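Local coordinates for protein polyphosphate kinase (Porphyromonas gingivalis, PDB 2O8R) that probably catalyses the reversible transfer of the terminal phosphate of ATP to a growing chain of inorganic polyphosphate, at residues Y352-V357 with F466-A471; A381-I386 with S419-R424. The protein carries 3 engineered substitutions. All coordinates share one frame; numbering follows the deposited sequence.

Contact 1 (Y352-V357 with F466-A471); sequences YTYDYV and FNETTA. With SO4 (sulfate ion), chain G.
Tyr-354 and Glu-468 meet beside the predicted ATP site of the first phospholipase D-like C-terminal domain. Glu-468 lies over one face of the phenol ring. Its CB makes a CH-pi contact, 3.8 Å from the centroid of the Tyr-354 ring and 15° off the ring normal. Glu-468 CG is anti to the backbone N (chi1 170°), and the chain runs on extended, which carries the acid group across the same ring. The carboxylate stacks on the phenol, with the two planes 26° apart and Glu-468 CD 3.5 Å from Tyr-354 CE1. Glu-468 OE2 also has a weak, long ion pair with Arg-424 of the second subunit. At the ring edge, Phe-466 O comes to 3.8 Å from Tyr-354 CD2. Three residues later, at Val-357, the contact is apolar. Val-357 CG2 meets Phe-466 CD1 obliquely at 3.5 Å, while Val-357 CG1 lies 3.8 Å from Phe-466 CB. Further along the loop, beside Thr-470 and Ala-471, sits a sulfate, probably from the crystallisation liquor. Tyr-354 is also close to Tyr-474, predicted to bind ATP. The contact thus joins the start of helix 355-365 to the loop between strands 457-462 and 474-481, at the nucleotide site expected in PPK1 enzymes.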
ATOM      1  N   TYR A 352     -21.765   2.413  16.337  1.00 42.38           N
ATOM      2  CA  TYR A 352     -22.527   2.320  15.103  1.00 45.02           C
ATOM      3  C   TYR A 352     -21.548   2.102  13.964  1.00 63.84           C
ATOM      4  O   TYR A 352     -20.346   2.324  14.151  1.00 70.15           O
ATOM      5  CB  TYR A 352     -23.285   3.611  14.851  1.00 47.57           C
ATOM      6  CG  TYR A 352     -24.485   3.826  15.744  1.00 61.19           C
ATOM      7  CD1 TYR A 352     -25.759   3.475  15.316  1.00 54.08           C
ATOM      8  CD2 TYR A 352     -24.349   4.399  17.004  1.00 45.68           C
ATOM      9  CE1 TYR A 352     -26.861   3.674  16.110  1.00 40.05           C
ATOM     10  CE2 TYR A 352     -25.450   4.596  17.819  1.00 57.88           C
ATOM     11  CZ  TYR A 352     -26.708   4.232  17.366  1.00 67.85           C
ATOM     12  OH  TYR A 352     -27.816   4.433  18.170  1.00 65.96           O
ATOM     13  N   THR A 353     -22.049   1.674  12.796  1.00 53.29           N
ATOM     14  CA  THR A 353     -21.209   1.520  11.602  1.00 53.42           C
ATOM     15  C   THR A 353     -20.681   2.838  11.112  1.00 47.71           C
ATOM     16  O   THR A 353     -21.168   3.903  11.480  1.00 53.85           O
ATOM     17  CB  THR A 353     -21.949   0.906  10.370  1.00 66.32           C
ATOM     18  OG1 THR A 353     -23.367   1.049  10.520  1.00 60.50           O
ATOM     19  CG2 THR A 353     -21.568  -0.565  10.157  1.00 72.96           C
ATOM     20  N   TYR A 354     -19.684   2.740  10.246  1.00 56.60           N
ATOM     21  CA  TYR A 354     -19.174   3.870   9.511  1.00 50.69           C
ATOM     22  C   TYR A 354     -19.961   4.046   8.213  1.00 52.08           C
ATOM     23  O   TYR A 354     -19.844   5.070   7.533  1.00 60.91           O
ATOM     24  CB  TYR A 354     -17.703   3.628   9.198  1.00 54.23           C
ATOM     25  CG  TYR A 354     -16.761   3.933  10.343  1.00 69.84           C
ATOM     26  CD1 TYR A 354     -16.513   2.997  11.341  1.00 58.42           C
ATOM     27  CD2 TYR A 354     -16.106   5.158  10.418  1.00 66.01           C
ATOM     28  CE1 TYR A 354     -15.639   3.270  12.390  1.00 59.11           C
ATOM     29  CE2 TYR A 354     -15.236   5.443  11.464  1.00 72.47           C
ATOM     30  CZ  TYR A 354     -15.000   4.497  12.445  1.00 69.56           C
ATOM     31  OH  TYR A 354     -14.121   4.786  13.474  1.00 71.69           O
ATOM     32  N   ASP A 355     -20.792   3.056   7.898  1.00 49.94           N
ATOM     33  CA  ASP A 355     -21.387   2.915   6.570  1.00 55.75           C
ATOM     34  C   ASP A 355     -22.358   4.002   6.117  1.00 54.94           C
ATOM     35  O   ASP A 355     -22.606   4.153   4.926  1.00 70.74           O
ATOM     36  CB  ASP A 355     -22.048   1.553   6.459  1.00 54.86           C
ATOM     37  CG  ASP A 355     -21.061   0.432   6.587  1.00 68.54           C
ATOM     38  OD1 ASP A 355     -19.848   0.694   6.441  1.00 58.13           O
ATOM     39  OD2 ASP A 355     -21.492  -0.708   6.826  1.00 72.10           O
ATOM     40  N   TYR A 356     -22.894   4.771   7.048  1.00 45.14           N
ATOM     41  CA  TYR A 356     -23.916   5.729   6.682  1.00 50.48           C
ATOM     42  C   TYR A 356     -23.418   6.865   5.811  1.00 51.12           C
ATOM     43  O   TYR A 356     -24.137   7.323   4.937  1.00 73.16           O
ATOM     44  CB  TYR A 356     -24.649   6.257   7.913  1.00 28.78           C
ATOM     45  CG  TYR A 356     -25.593   5.244   8.526  1.00 45.07           C
ATOM     46  CD1 TYR A 356     -25.398   4.786   9.825  1.00 36.69           C
ATOM     47  CD2 TYR A 356     -26.671   4.724   7.792  1.00 44.46           C
ATOM     48  CE1 TYR A 356     -26.256   3.850  10.388  1.00 40.73           C
ATOM     49  CE2 TYR A 356     -27.531   3.774   8.346  1.00 28.76           C
ATOM     50  CZ  TYR A 356     -27.319   3.348   9.648  1.00 42.88           C
ATOM     51  OH  TYR A 356     -28.161   2.418  10.220  1.00 57.53           O
ATOM     52  N   VAL A 357     -22.189   7.307   6.031  1.00 62.63           N
ATOM     53  CA  VAL A 357     -21.628   8.390   5.228  1.00 58.97           C
ATOM     54  C   VAL A 357     -21.558   8.001   3.743  1.00 61.32           C
ATOM     55  O   VAL A 357     -22.073   8.726   2.879  1.00 54.20           O
ATOM     56  CB  VAL A 357     -20.247   8.847   5.770  1.00 67.44           C
ATOM     57  CG1 VAL A 357     -19.572   9.840   4.820  1.00 45.28           C
ATOM     58  CG2 VAL A 357     -20.401   9.445   7.171  1.00 51.00           C
ATOM     59  N   PHE A 466     -14.318  10.830   8.138  1.00 82.72           N
ATOM     60  CA  PHE A 466     -15.370   9.875   7.751  1.00 81.69           C
ATOM     61  C   PHE A 466     -14.739   8.557   7.322  1.00 93.01           C
ATOM     62  O   PHE A 466     -15.311   7.472   7.502  1.00 89.80           O
ATOM     63  CB  PHE A 466     -16.212  10.408   6.583  1.00 64.55           C
ATOM     64  CG  PHE A 466     -16.889  11.726   6.843  1.00 67.60           C
ATOM     65  CD1 PHE A 466     -17.870  11.843   7.826  1.00 55.18           C
ATOM     66  CD2 PHE A 466     -16.570  12.845   6.078  1.00 53.82           C
ATOM     67  CE1 PHE A 466     -18.504  13.053   8.054  1.00 46.36           C
ATOM     68  CE2 PHE A 466     -17.207  14.067   6.298  1.00 52.38           C
ATOM     69  CZ  PHE A 466     -18.176  14.172   7.281  1.00 50.53           C
ATOM     70  N   ASN A 467     -13.556   8.681   6.733  1.00 99.34           N
ATOM     71  CA  ASN A 467     -12.802   7.557   6.229  1.00103.24           C
ATOM     72  C   ASN A 467     -12.052   6.840   7.353  1.00115.02           C
ATOM     73  O   ASN A 467     -11.068   7.369   7.877  1.00122.80           O
ATOM     74  CB  ASN A 467     -11.810   8.071   5.187  1.00100.69           C
ATOM     75  CG  ASN A 467     -11.319   6.984   4.262  1.00100.75           C
ATOM     76  OD1 ASN A 467     -12.046   6.032   3.965  1.00 85.21           O
ATOM     77  ND2 ASN A 467     -10.079   7.123   3.786  1.00 75.47           N
ATOM     78  N   GLU A 468     -12.520   5.649   7.728  1.00114.52           N
ATOM     79  CA  GLU A 468     -11.813   4.806   8.706  1.00107.48           C
ATOM     80  C   GLU A 468     -10.592   4.122   8.073  1.00120.27           C
ATOM     81  O   GLU A 468     -10.744   3.205   7.257  1.00131.42           O
ATOM     82  CB  GLU A 468     -12.761   3.756   9.282  1.00 87.62           C
ATOM     83  CG  GLU A 468     -12.071   2.690  10.113  1.00 89.38           C
ATOM     84  CD  GLU A 468     -13.039   1.678  10.693  1.00 99.85           C
ATOM     85  OE1 GLU A 468     -14.029   1.332  10.013  1.00102.51           O
ATOM     86  OE2 GLU A 468     -12.809   1.225  11.835  1.00 69.99           O
ATOM     87  N   THR A 469      -9.388   4.564   8.447  1.00116.72           N
ATOM     88  CA  THR A 469      -8.150   4.078   7.814  1.00107.84           C
ATOM     89  C   THR A 469      -7.001   3.888   8.785  1.00101.35           C
ATOM     90  O   THR A 469      -5.850   4.177   8.460  1.00 96.74           O
ATOM     91  CB  THR A 469      -7.656   5.037   6.736  1.00108.06           C
ATOM     92  OG1 THR A 469      -7.969   6.381   7.125  1.00100.01           O
ATOM     93  CG2 THR A 469      -8.295   4.708   5.385  1.00120.07           C
ATOM     94  N   THR A 470      -7.318   3.384   9.968  1.00 94.06           N
ATOM     95  CA  THR A 470      -6.333   3.220  11.019  1.00 77.57           C
ATOM     96  C   THR A 470      -6.542   1.872  11.725  1.00 75.39           C
ATOM     97  O   THR A 470      -7.646   1.332  11.720  1.00 73.62           O
ATOM     98  CB  THR A 470      -6.370   4.434  11.992  1.00 80.13           C
ATOM     99  OG1 THR A 470      -5.873   4.045  13.275  1.00103.20           O
ATOM    100  CG2 THR A 470      -7.790   4.978  12.148  1.00 75.59           C
ATOM    101  N   ALA A 471      -5.485   1.310  12.303  1.00 74.95           N
ATOM    102  CA  ALA A 471      -5.596   0.016  12.982  1.00 75.06           C
ATOM    103  C   ALA A 471      -6.210   0.178  14.365  1.00 75.24           C
ATOM    104  O   ALA A 471      -6.976  -0.675  14.819  1.00 71.56           O
ATOM    105  CB  ALA A 471      -4.247  -0.666  13.073  1.00 77.77           C
TER
HETATM  106  S   SO4 G 708      -2.839   2.936  13.091  1.00114.61           S
HETATM  107  O1  SO4 G 708      -3.288   2.324  11.846  1.00123.74           O
HETATM  108  O2  SO4 G 708      -1.402   2.716  13.228  1.00134.55           O
HETATM  109  O3  SO4 G 708      -3.110   4.369  13.069  1.00126.73           O
HETATM  110  O4  SO4 G 708      -3.529   2.343  14.228  1.00127.45           O

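Contact 2 (A381-I386 with S419-R424); sequences AENSSI and SERMRR
Arg-421 reaches from helix 416-425 to Asn-383, which lies in the loop before helix 385-395. The single bond across the contact runs from Arg-421 NH1 to Asn-383 OD1. It is modelled at 2.4 Å, too short to be taken literally at this resolution. The N-H...O angle of 131° is well short of straight. OD1 comes in at the edge of the guanidinium, near its plane, and the amide and guanidinium planes are only 15° apart. The two flat groups are nearly parallel but slightly stepped, while their side chains cross at about a right angle. Asn-383 ND2 stays 3.7 Å from Arg-421 NH2, and both are donors. The main-chain O of Asn-383 is hydrogen-bonded to ND2 of Asn-383 of the second subunit.

The aliphatic part of Arg-421 leaves the helix extended, with CG anti to the backbone N. It then bends at chi3 (94°), which turns the guanidinium toward the loop. The group is held on another side as well: its NE forms a salt bridge with Glu-391 of helix 385-395. These two partners probably fix its rotation. Asn-383 chi1 (-103°) lies away from the usual staggered positions. Its CB does not point at helix 416-425, yet the amide O reaches the arginine.

Ser-384 is the N-cap of helix 385-395, and its OG makes a weak hydrogen bond to Ile-387 N. Asn-383 therefore stands just before the capping residue. The two helices are successive connections between parallel strands 370-377, 399-404 and 428-431. Here a polar bridge ties the second helix to the loop leading into the first, at the subunit interface. Such paired crossovers belong to the beta-alpha-beta layering of the phospholipase D-like domain.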
ATOM      1  N   ALA A 381      -4.854  10.384  -0.841  1.00 68.79           N
ATOM      2  CA  ALA A 381      -3.692   9.554  -1.138  1.00 65.05           C
ATOM      3  C   ALA A 381      -4.085   8.100  -1.386  1.00 61.72           C
ATOM      4  O   ALA A 381      -3.548   7.448  -2.274  1.00 66.56           O
ATOM      5  CB  ALA A 381      -2.690   9.637  -0.016  1.00 59.55           C
ATOM      6  N   GLU A 382      -5.022   7.602  -0.588  1.00 66.26           N
ATOM      7  CA  GLU A 382      -5.507   6.239  -0.703  1.00 51.54           C
ATOM      8  C   GLU A 382      -6.831   6.259  -1.422  1.00 54.21           C
ATOM      9  O   GLU A 382      -7.570   7.238  -1.365  1.00 62.92           O
ATOM     10  CB  GLU A 382      -5.724   5.621   0.683  1.00 61.53           C
ATOM     11  CG  GLU A 382      -4.463   5.361   1.476  1.00 91.39           C
ATOM     12  CD  GLU A 382      -3.887   3.987   1.201  1.00115.36           C
ATOM     13  OE1 GLU A 382      -4.507   2.987   1.624  1.00112.52           O
ATOM     14  OE2 GLU A 382      -2.813   3.910   0.569  1.00126.48           O
ATOM     15  N   ASN A 383      -7.111   5.162  -2.107  1.00 53.73           N
ATOM     16  CA  ASN A 383      -8.423   4.867  -2.629  1.00 52.64           C
ATOM     17  C   ASN A 383      -9.379   4.606  -1.486  1.00 46.37           C
ATOM     18  O   ASN A 383      -8.974   4.040  -0.486  1.00 45.25           O
ATOM     19  CB  ASN A 383      -8.341   3.610  -3.486  1.00 53.21           C
ATOM     20  CG  ASN A 383      -8.343   3.917  -4.943  1.00 60.68           C
ATOM     21  OD1 ASN A 383      -9.318   4.460  -5.462  1.00 89.28           O
ATOM     22  ND2 ASN A 383      -7.259   3.570  -5.625  1.00 55.02           N
ATOM     23  N   SER A 384     -10.642   5.006  -1.642  1.00 63.31           N
ATOM     24  CA  SER A 384     -11.690   4.674  -0.666  1.00 48.31           C
ATOM     25  C   SER A 384     -13.096   4.667  -1.274  1.00 55.17           C
ATOM     26  O   SER A 384     -13.356   5.334  -2.275  1.00 63.34           O
ATOM     27  CB  SER A 384     -11.648   5.633   0.526  1.00 37.63           C
ATOM     28  OG  SER A 384     -11.685   6.998   0.111  1.00 52.49           O
ATOM     29  N   SER A 385     -13.984   3.903  -0.642  1.00 55.38           N
ATOM     30  CA  SER A 385     -15.431   3.914  -0.879  1.00 46.92           C
ATOM     31  C   SER A 385     -16.004   5.298  -1.094  1.00 53.96           C
ATOM     32  O   SER A 385     -16.756   5.546  -2.037  1.00 67.97           O
ATOM     33  CB  SER A 385     -16.114   3.324   0.338  1.00 26.29           C
ATOM     34  OG  SER A 385     -15.661   2.006   0.549  1.00 67.32           O
ATOM     35  N   ILE A 386     -15.642   6.201  -0.196  1.00 57.82           N
ATOM     36  CA  ILE A 386     -16.025   7.583  -0.316  1.00 47.86           C
ATOM     37  C   ILE A 386     -15.559   8.190  -1.639  1.00 56.89           C
ATOM     38  O   ILE A 386     -16.399   8.717  -2.389  1.00 45.82           O
ATOM     39  CB  ILE A 386     -15.597   8.373   0.927  1.00 45.12           C
ATOM     40  CG1 ILE A 386     -16.559   8.026   2.066  1.00 48.29           C
ATOM     41  CG2 ILE A 386     -15.624   9.872   0.672  1.00 46.31           C
ATOM     42  CD1 ILE A 386     -16.234   8.664   3.373  1.00 40.77           C
ATOM     43  N   SER A 419      -5.439  11.634  -7.886  1.00 63.50           N
ATOM     44  CA  SER A 419      -6.043  12.957  -8.030  1.00 64.34           C
ATOM     45  C   SER A 419      -6.427  13.239  -9.477  1.00 66.44           C
ATOM     46  O   SER A 419      -7.458  13.861  -9.746  1.00 62.77           O
ATOM     47  CB  SER A 419      -5.088  14.040  -7.540  1.00 53.20           C
ATOM     48  OG  SER A 419      -4.739  13.818  -6.190  1.00 93.50           O
ATOM     49  N   GLU A 420      -5.592  12.780 -10.405  1.00 50.79           N
ATOM     50  CA  GLU A 420      -5.855  13.008 -11.802  1.00 74.38           C
ATOM     51  C   GLU A 420      -7.041  12.141 -12.219  1.00 72.92           C
ATOM     52  O   GLU A 420      -7.872  12.570 -13.021  1.00 76.17           O
ATOM     53  CB  GLU A 420      -4.595  12.780 -12.665  1.00 87.44           C
ATOM     54  CG  GLU A 420      -4.275  11.332 -13.032  1.00102.32           C
ATOM     55  CD  GLU A 420      -2.935  11.166 -13.738  1.00110.39           C
ATOM     56  OE1 GLU A 420      -2.849  10.321 -14.662  1.00114.34           O
ATOM     57  OE2 GLU A 420      -1.968  11.873 -13.371  1.00124.46           O
ATOM     58  N   ARG A 421      -7.151  10.952 -11.632  1.00 49.90           N
ATOM     59  CA  ARG A 421      -8.265  10.084 -11.939  1.00 52.36           C
ATOM     60  C   ARG A 421      -9.556  10.736 -11.478  1.00 67.23           C
ATOM     61  O   ARG A 421     -10.577  10.673 -12.177  1.00 73.22           O
ATOM     62  CB  ARG A 421      -8.098   8.722 -11.278  1.00 60.87           C
ATOM     63  CG  ARG A 421      -9.255   7.782 -11.557  1.00 59.60           C
ATOM     64  CD  ARG A 421      -9.015   6.400 -10.992  1.00 75.46           C
ATOM     65  NE  ARG A 421      -9.602   6.251  -9.669  1.00 73.13           N
ATOM     66  CZ  ARG A 421      -8.920   5.956  -8.571  1.00 81.37           C
ATOM     67  NH1 ARG A 421      -9.565   5.845  -7.422  1.00 85.32           N
ATOM     68  NH2 ARG A 421      -7.607   5.765  -8.615  1.00 95.31           N
HETATM   69  N   MSE A 422      -9.498  11.369 -10.310  1.00 57.08           N
HETATM   70  CA  MSE A 422     -10.664  12.035  -9.736  1.00 68.88           C
HETATM   71  C   MSE A 422     -11.076  13.266 -10.530  1.00 67.26           C
HETATM   72  O   MSE A 422     -12.267  13.463 -10.790  1.00 59.26           O
HETATM   73  CB  MSE A 422     -10.402  12.422  -8.291  1.00 69.83           C
HETATM   74  CG  MSE A 422     -10.332  11.245  -7.346  1.00 82.66           C
HETATM   75 SE   MSE A 422      -9.515  11.767  -5.654  1.00 84.67          SE
HETATM   76  CE  MSE A 422     -10.979  12.848  -4.931  1.00 73.13           C
ATOM     77  N   ARG A 423     -10.090  14.081 -10.912  1.00 67.15           N
ATOM     78  CA  ARG A 423     -10.333  15.273 -11.733  1.00 67.62           C
ATOM     79  C   ARG A 423     -10.948  14.880 -13.072  1.00 66.22           C
ATOM     80  O   ARG A 423     -11.888  15.518 -13.549  1.00 70.45           O
ATOM     81  CB  ARG A 423      -9.045  16.071 -11.944  1.00 48.43           C
ATOM     82  CG  ARG A 423      -8.567  16.828 -10.702  1.00 61.05           C
ATOM     83  CD  ARG A 423      -7.235  17.541 -10.953  1.00 65.91           C
ATOM     84  NE  ARG A 423      -6.508  17.843  -9.718  1.00 88.78           N
ATOM     85  CZ  ARG A 423      -6.687  18.938  -8.976  1.00101.92           C
ATOM     86  NH1 ARG A 423      -5.971  19.117  -7.869  1.00 90.61           N
ATOM     87  NH2 ARG A 423      -7.578  19.859  -9.331  1.00103.54           N
ATOM     88  N   ARG A 424     -10.418  13.804 -13.643  1.00 56.69           N
ATOM     89  CA  ARG A 424     -10.915  13.215 -14.875  1.00 60.57           C
ATOM     90  C   ARG A 424     -12.345  12.769 -14.679  1.00 49.69           C
ATOM     91  O   ARG A 424     -13.170  12.929 -15.564  1.00 54.53           O
ATOM     92  CB  ARG A 424     -10.011  12.043 -15.282  1.00 64.94           C
ATOM     93  CG  ARG A 424     -10.567  11.018 -16.276  1.00 85.62           C
ATOM     94  CD  ARG A 424      -9.439  10.211 -16.956  1.00 86.92           C
ATOM     95  NE  ARG A 424      -8.466   9.644 -16.015  1.00101.56           N
ATOM     96  CZ  ARG A 424      -7.284  10.191 -15.711  1.00102.21           C
ATOM     97  NH1 ARG A 424      -6.912  11.340 -16.265  1.00 94.04           N
ATOM     98  NH2 ARG A 424      -6.473   9.591 -14.841  1.00 50.86           N
TER

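Overall arrangement
Both contacts lie in the first C-terminal, phospholipase D-like domain, with centres about 17 Å apart. Along the chain contact 2 is nested inside contact 1: the order is 352-357, 381-386, 419-424, 466-471. They touch directly. Ile-386 CD1, at the start of helix 385-395, lies 3.7 Å from Phe-466 CB, and it packs on Val-357 too. Ser-384 CB is 3.5 Å from Asn-467 OD1. Helix 385-395 thus connects the two: contact 1 lies toward the predicted nucleotide site, contact 2 on helix 416-425. Both also meet the second subunit, so the predicted ATP site probably lies close to the dimer interface.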